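Local structure of microtubule-associated protein 1A/1B, light chain 3 (Trypanosoma brucei brucei, 3W1Y) at residues H7-Q11 / I36-P40; H33-L37 / L112-Y116. The protein belongs to the ATG8 family of ubiquitin-like autophagy proteins and probably works on membranes in a form coupled to phosphatidylethanolamine. All coordinates share one frame; numbering follows the deposited sequence.

Contact 1: H7-Q11 / I36-P40; sequences HYRYQ and ILCEP
Glu39, on strand 33-40 of the ubiquitin-like sheet, receives the first turn of helix 9-13 on its carboxylate, in a buried contact that is polar at one end and apolar at the other. It illustrates how one acidic side chain can hold the start of a helix. The two oxygens share the work: Arg9 N donates to OE1 of Glu39 at 2.9 Å with a bent N-H...O angle of 134°, and Tyr10 N donates to OE2 of Glu39 at 2.7 Å and a straighter 157°. Both oxygens use their syn lone pairs, so the carboxylate meets two successive amides as a fork. These N-H groups belong to the first residues after Tyr8, the N-cap, where amides have no carbonyl of an earlier turn to bond; the carboxylate takes that place, and its negative charge would suit the positive end of the helix dipole. Glu39 reaches them with its chain extended beyond CG.

Tyr8 approaches from the side: its CD2 comes within 3.4 Å of Glu39 OE1, which lies at the edge of the ring. Two residues on from Tyr8, Leu37 CD2 sits almost over the centre of the Tyr10 ring, 3.7 Å from the centroid and 8° off the normal, a CH-pi contact. Leu37 CD1 turns instead to Tyr10 CB, 3.9 Å away, so one methyl covers the ring face and the other the CB next to it.

The polar ends have partners elsewhere in the chain. Tyr8 OH bonds Ser129 on strand 126-133, Tyr10 OH bonds Glu22 of helix 16-29, and Arg9 forms a salt bridge with Glu64 of helix 59-66, linking helix 9-13 to the sheet and to two further helices.

Contact 2: H33-L37 / L112-Y116; sequences HIPIL and LGDIY
Ile34 lies against one side of helix 112-119, its branches meeting Leu112, Gly113 and Tyr116 in a purely apolar contact with no hydrogen bond between the segments. Ile34 holds CG2 anti to the backbone N (chi1 -52°), and a chi2 of -59° sets CD1, so that the two methyls reach different parts of the tyrosine: CG2 comes to 3.5 Å from Tyr116 CD1, while CD1 lies 3.6 Å from Tyr116 CD2. The same CD1 approaches Gly113 CA at 3.8 Å, touching the helix backbone directly at a residue without a side chain. Ile34 CG1 leans on Leu112 CB.

This is the helix-on-sheet packing of a ubiquitin-like fold, the segment axes 8.8 Å apart and crossing at 63°.

Two further apolar contacts extend the interface along the strand. Pro35 CD approaches the outer end of the tyrosine, 4.0 Å from CE1 of Tyr116, the two side chains lying roughly at right angles. Ile36 meets Leu112 by methyl to methyl, CD1 to CD1, at 3.9 Å, and both residues also touch Phe81 of helix 78-88.

As for polar groups, Tyr116 OH, near Pro35, bonds the carbonyl oxygen of Gly124, which ties down the far end of the ring.

Contacts 1 and 2 show how a single strand can serve both faces of a sheet. Both use strand 33-40, their centres about 14 Å apart, and their segments share Ile36 and Leu37. These neighbours divide the labour: Leu37 turns to helix 9-13 in contact 1, while the end of Ile36 reaches helix 112-119 in contact 2, beside the main contact of Ile34. Apart from that common strand the two contacts do not touch. Contact 1 lies nearer the centre of the folded chain, about 6 Å between centres against about 9 Å for contact 2. The N-terminal helices 9-13 and 16-29 are the addition characteristic of ATG8 proteins, whereas helix 112-119 belongs to the ubiquitin-like part.

Contact 1: H7-Q11 / I36-P40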
loop_
_atom_site.group_PDB
_atom_site.type_symbol
_atom_site.label_atom_id
_atom_site.label_comp_id
_atom_site.label_asym_id
_atom_site.label_seq_id
_atom_site.Cartn_x
_atom_site.Cartn_y
_atom_site.Cartn_z
ATOM N N HIS A 7 18.634 1.175 -16.928
ATOM C CA HIS A 7 17.973 1.527 -15.642
ATOM C C HIS A 7 16.485 1.943 -15.800
ATOM O O HIS A 7 15.588 1.102 -15.919
ATOM C CB HIS A 7 18.801 2.607 -14.914
ATOM C CG HIS A 7 19.783 3.320 -15.799
ATOM N ND1 HIS A 7 21.126 2.989 -15.844
ATOM C CD2 HIS A 7 19.619 4.337 -16.682
ATOM C CE1 HIS A 7 21.746 3.776 -16.709
ATOM N NE2 HIS A 7 20.854 4.604 -17.233
ATOM N N TYR A 8 16.237 3.248 -15.781
ATOM C CA TYR A 8 14.917 3.806 -15.956
ATOM C C TYR A 8 14.814 4.463 -17.314
ATOM O O TYR A 8 15.772 5.092 -17.799
ATOM C CB TYR A 8 14.649 4.828 -14.845
ATOM C CG TYR A 8 14.360 4.161 -13.524
ATOM C CD1 TYR A 8 15.399 3.705 -12.694
ATOM C CD2 TYR A 8 13.042 3.959 -13.112
ATOM C CE1 TYR A 8 15.123 3.069 -11.485
ATOM C CE2 TYR A 8 12.762 3.325 -11.915
ATOM C CZ TYR A 8 13.801 2.881 -11.115
ATOM O OH TYR A 8 13.483 2.266 -9.922
ATOM N N ARG A 9 13.640 4.325 -17.915
ATOM C CA ARG A 9 13.346 4.942 -19.195
ATOM C C ARG A 9 13.646 6.442 -19.246
ATOM O O ARG A 9 14.257 6.917 -20.194
ATOM C CB ARG A 9 11.903 4.674 -19.578
ATOM C CG ARG A 9 11.627 5.068 -20.998
ATOM C CD ARG A 9 10.442 4.321 -21.591
ATOM N NE ARG A 9 10.240 4.842 -22.934
ATOM C CZ ARG A 9 9.750 6.045 -23.190
ATOM N NH1 ARG A 9 9.369 6.822 -22.185
ATOM N NH2 ARG A 9 9.635 6.461 -24.449
ATOM N N TYR A 10 13.247 7.166 -18.204
ATOM C CA TYR A 10 13.549 8.602 -18.050
ATOM C C TYR A 10 15.031 8.984 -18.163
ATOM O O TYR A 10 15.348 10.043 -18.674
ATOM C CB TYR A 10 13.003 9.109 -16.722
ATOM C CG TYR A 10 12.668 10.568 -16.702
ATOM C CD1 TYR A 10 11.518 11.049 -17.322
ATOM C CD2 TYR A 10 13.461 11.463 -16.015
ATOM C CE1 TYR A 10 11.191 12.406 -17.296
ATOM C CE2 TYR A 10 13.145 12.804 -15.965
ATOM C CZ TYR A 10 12.016 13.258 -16.612
ATOM O OH TYR A 10 11.715 14.566 -16.551
ATOM N N GLN A 11 15.930 8.127 -17.686
ATOM C CA GLN A 11 17.358 8.393 -17.807
ATOM C C GLN A 11 17.919 8.150 -19.210
ATOM O O GLN A 11 18.919 8.749 -19.576
ATOM C CB GLN A 11 18.160 7.596 -16.767
ATOM C CG GLN A 11 17.912 8.016 -15.340
ATOM C CD GLN A 11 18.420 6.984 -14.331
ATOM O OE1 GLN A 11 18.164 5.782 -14.463
ATOM N NE2 GLN A 11 19.124 7.451 -13.318
ATOM N N ILE A 36 10.597 12.934 -7.060
ATOM C CA ILE A 36 10.424 11.522 -7.213
ATOM C C ILE A 36 10.001 11.222 -8.653
ATOM O O ILE A 36 9.101 11.863 -9.201
ATOM C CB ILE A 36 9.356 10.998 -6.227
ATOM C CG1 ILE A 36 9.725 11.377 -4.791
ATOM C CG2 ILE A 36 9.127 9.463 -6.381
ATOM C CD1 ILE A 36 8.588 11.143 -3.769
ATOM N N LEU A 37 10.680 10.255 -9.267
ATOM C CA LEU A 37 10.336 9.830 -10.613
ATOM C C LEU A 37 9.877 8.378 -10.514
ATOM O O LEU A 37 10.666 7.532 -10.110
ATOM C CB LEU A 37 11.574 9.999 -11.524
ATOM C CG LEU A 37 11.478 9.864 -13.053
ATOM C CD1 LEU A 37 11.075 8.443 -13.428
ATOM C CD2 LEU A 37 10.521 10.872 -13.626
ATOM N N CYS A 38 8.592 8.101 -10.795
ATOM C CA CYS A 38 8.064 6.714 -10.769
ATOM C C CYS A 38 7.776 6.181 -12.132
ATOM O O CYS A 38 7.162 6.869 -12.936
ATOM C CB CYS A 38 6.760 6.554 -9.967
ATOM S SG CYS A 38 6.747 7.480 -8.559
ATOM N N GLU A 39 8.221 4.952 -12.369
ATOM C CA GLU A 39 7.953 4.229 -13.592
ATOM C C GLU A 39 7.480 2.827 -13.241
ATOM O O GLU A 39 7.863 2.293 -12.200
ATOM C CB GLU A 39 9.200 4.119 -14.472
ATOM C CG GLU A 39 9.686 5.454 -15.012
ATOM C CD GLU A 39 10.881 5.296 -15.943
ATOM O OE1 GLU A 39 11.442 4.196 -16.086
ATOM O OE2 GLU A 39 11.284 6.287 -16.532
ATOM N N PRO A 40 6.671 2.225 -14.126
ATOM C CA PRO A 40 6.223 0.849 -13.896
ATOM C C PRO A 40 7.405 -0.129 -13.768
ATOM O O PRO A 40 8.456 0.063 -14.384
ATOM C CB PRO A 40 5.368 0.515 -15.121
ATOM C CG PRO A 40 5.103 1.801 -15.803
ATOM C CD PRO A 40 6.179 2.786 -15.396
#

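Contact 2: H33-L37 / L112-Y116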
loop_
_atom_site.group_PDB
_atom_site.type_symbol
_atom_site.label_atom_id
_atom_site.label_comp_id
_atom_site.label_asym_id
_atom_site.label_seq_id
_atom_site.Cartn_x
_atom_site.Cartn_y
_atom_site.Cartn_z
ATOM N N HIS A 33 11.517 19.485 -0.051
ATOM C CA HIS A 33 10.746 18.523 -0.803
ATOM C C HIS A 33 11.639 17.569 -1.596
ATOM O O HIS A 33 12.753 17.893 -1.979
ATOM C CB HIS A 33 9.689 19.202 -1.699
ATOM C CG HIS A 33 8.593 19.890 -0.922
ATOM N ND1 HIS A 33 7.255 19.597 -1.088
ATOM C CD2 HIS A 33 8.651 20.831 0.047
ATOM C CE1 HIS A 33 6.539 20.336 -0.260
ATOM N NE2 HIS A 33 7.364 21.088 0.445
ATOM N N ILE A 34 11.107 16.378 -1.833
ATOM C CA ILE A 34 11.821 15.297 -2.487
ATOM C C ILE A 34 11.233 15.135 -3.888
ATOM O O ILE A 34 10.036 14.885 -4.034
ATOM C CB ILE A 34 11.663 13.983 -1.658
ATOM C CG1 ILE A 34 12.045 14.218 -0.168
ATOM C CG2 ILE A 34 12.406 12.777 -2.339
ATOM C CD1 ILE A 34 13.531 14.735 0.083
ATOM N N PRO A 35 12.073 15.308 -4.930
ATOM C CA PRO A 35 11.620 14.990 -6.298
ATOM C C PRO A 35 11.712 13.494 -6.598
ATOM O O PRO A 35 12.761 12.877 -6.431
ATOM C CB PRO A 35 12.548 15.812 -7.192
ATOM C CG PRO A 35 13.804 16.038 -6.347
ATOM C CD PRO A 35 13.438 15.878 -4.888
ATOM N N ILE A 36 10.597 12.934 -7.060
ATOM C CA ILE A 36 10.424 11.522 -7.213
ATOM C C ILE A 36 10.001 11.222 -8.653
ATOM O O ILE A 36 9.101 11.863 -9.201
ATOM C CB ILE A 36 9.356 10.998 -6.227
ATOM C CG1 ILE A 36 9.725 11.377 -4.791
ATOM C CG2 ILE A 36 9.127 9.463 -6.381
ATOM C CD1 ILE A 36 8.588 11.143 -3.769
ATOM N N LEU A 37 10.680 10.255 -9.267
ATOM C CA LEU A 37 10.336 9.830 -10.613
ATOM C C LEU A 37 9.877 8.378 -10.514
ATOM O O LEU A 37 10.666 7.532 -10.110
ATOM C CB LEU A 37 11.574 9.999 -11.524
ATOM C CG LEU A 37 11.478 9.864 -13.053
ATOM C CD1 LEU A 37 11.075 8.443 -13.428
ATOM C CD2 LEU A 37 10.521 10.872 -13.626
ATOM N N LEU A 112 10.334 9.904 3.315
ATOM C CA LEU A 112 10.930 10.161 1.993
ATOM C C LEU A 112 12.302 10.826 2.084
ATOM O O LEU A 112 13.212 10.458 1.341
ATOM C CB LEU A 112 9.994 11.025 1.135
ATOM C CG LEU A 112 8.597 10.441 0.951
ATOM C CD1 LEU A 112 7.695 11.252 0.001
ATOM C CD2 LEU A 112 8.704 8.986 0.491
ATOM N N GLY A 113 12.451 11.805 2.978
ATOM C CA GLY A 113 13.747 12.472 3.183
ATOM C C GLY A 113 14.850 11.530 3.635
ATOM O O GLY A 113 15.993 11.665 3.224
ATOM N N ASP A 114 14.520 10.544 4.469
ATOM C CA ASP A 114 15.536 9.567 4.879
ATOM C C ASP A 114 15.894 8.648 3.721
ATOM O O ASP A 114 17.051 8.307 3.540
ATOM C CB ASP A 114 15.096 8.772 6.116
ATOM C CG ASP A 114 15.055 9.640 7.382
ATOM O OD1 ASP A 114 15.978 10.470 7.581
ATOM O OD2 ASP A 114 14.110 9.478 8.185
ATOM N N ILE A 115 14.908 8.269 2.920
ATOM C CA ILE A 115 15.161 7.390 1.766
ATOM C C ILE A 115 15.966 8.148 0.717
ATOM O O ILE A 115 16.907 7.613 0.123
ATOM C CB ILE A 115 13.823 6.874 1.168
ATOM C CG1 ILE A 115 13.065 6.058 2.241
ATOM C CG2 ILE A 115 14.053 6.081 -0.119
ATOM C CD1 ILE A 115 11.654 5.713 1.857
ATOM N N TYR A 116 15.580 9.401 0.511
ATOM C CA TYR A 116 16.267 10.298 -0.403
ATOM C C TYR A 116 17.767 10.436 -0.104
ATOM O O TYR A 116 18.598 10.222 -0.993
ATOM C CB TYR A 116 15.587 11.653 -0.363
ATOM C CG TYR A 116 16.093 12.627 -1.369
ATOM C CD1 TYR A 116 15.838 12.443 -2.721
ATOM C CD2 TYR A 116 16.808 13.763 -0.971
ATOM C CE1 TYR A 116 16.282 13.362 -3.669
ATOM C CE2 TYR A 116 17.254 14.694 -1.907
ATOM C CZ TYR A 116 16.993 14.479 -3.264
ATOM O OH TYR A 116 17.433 15.389 -4.210
#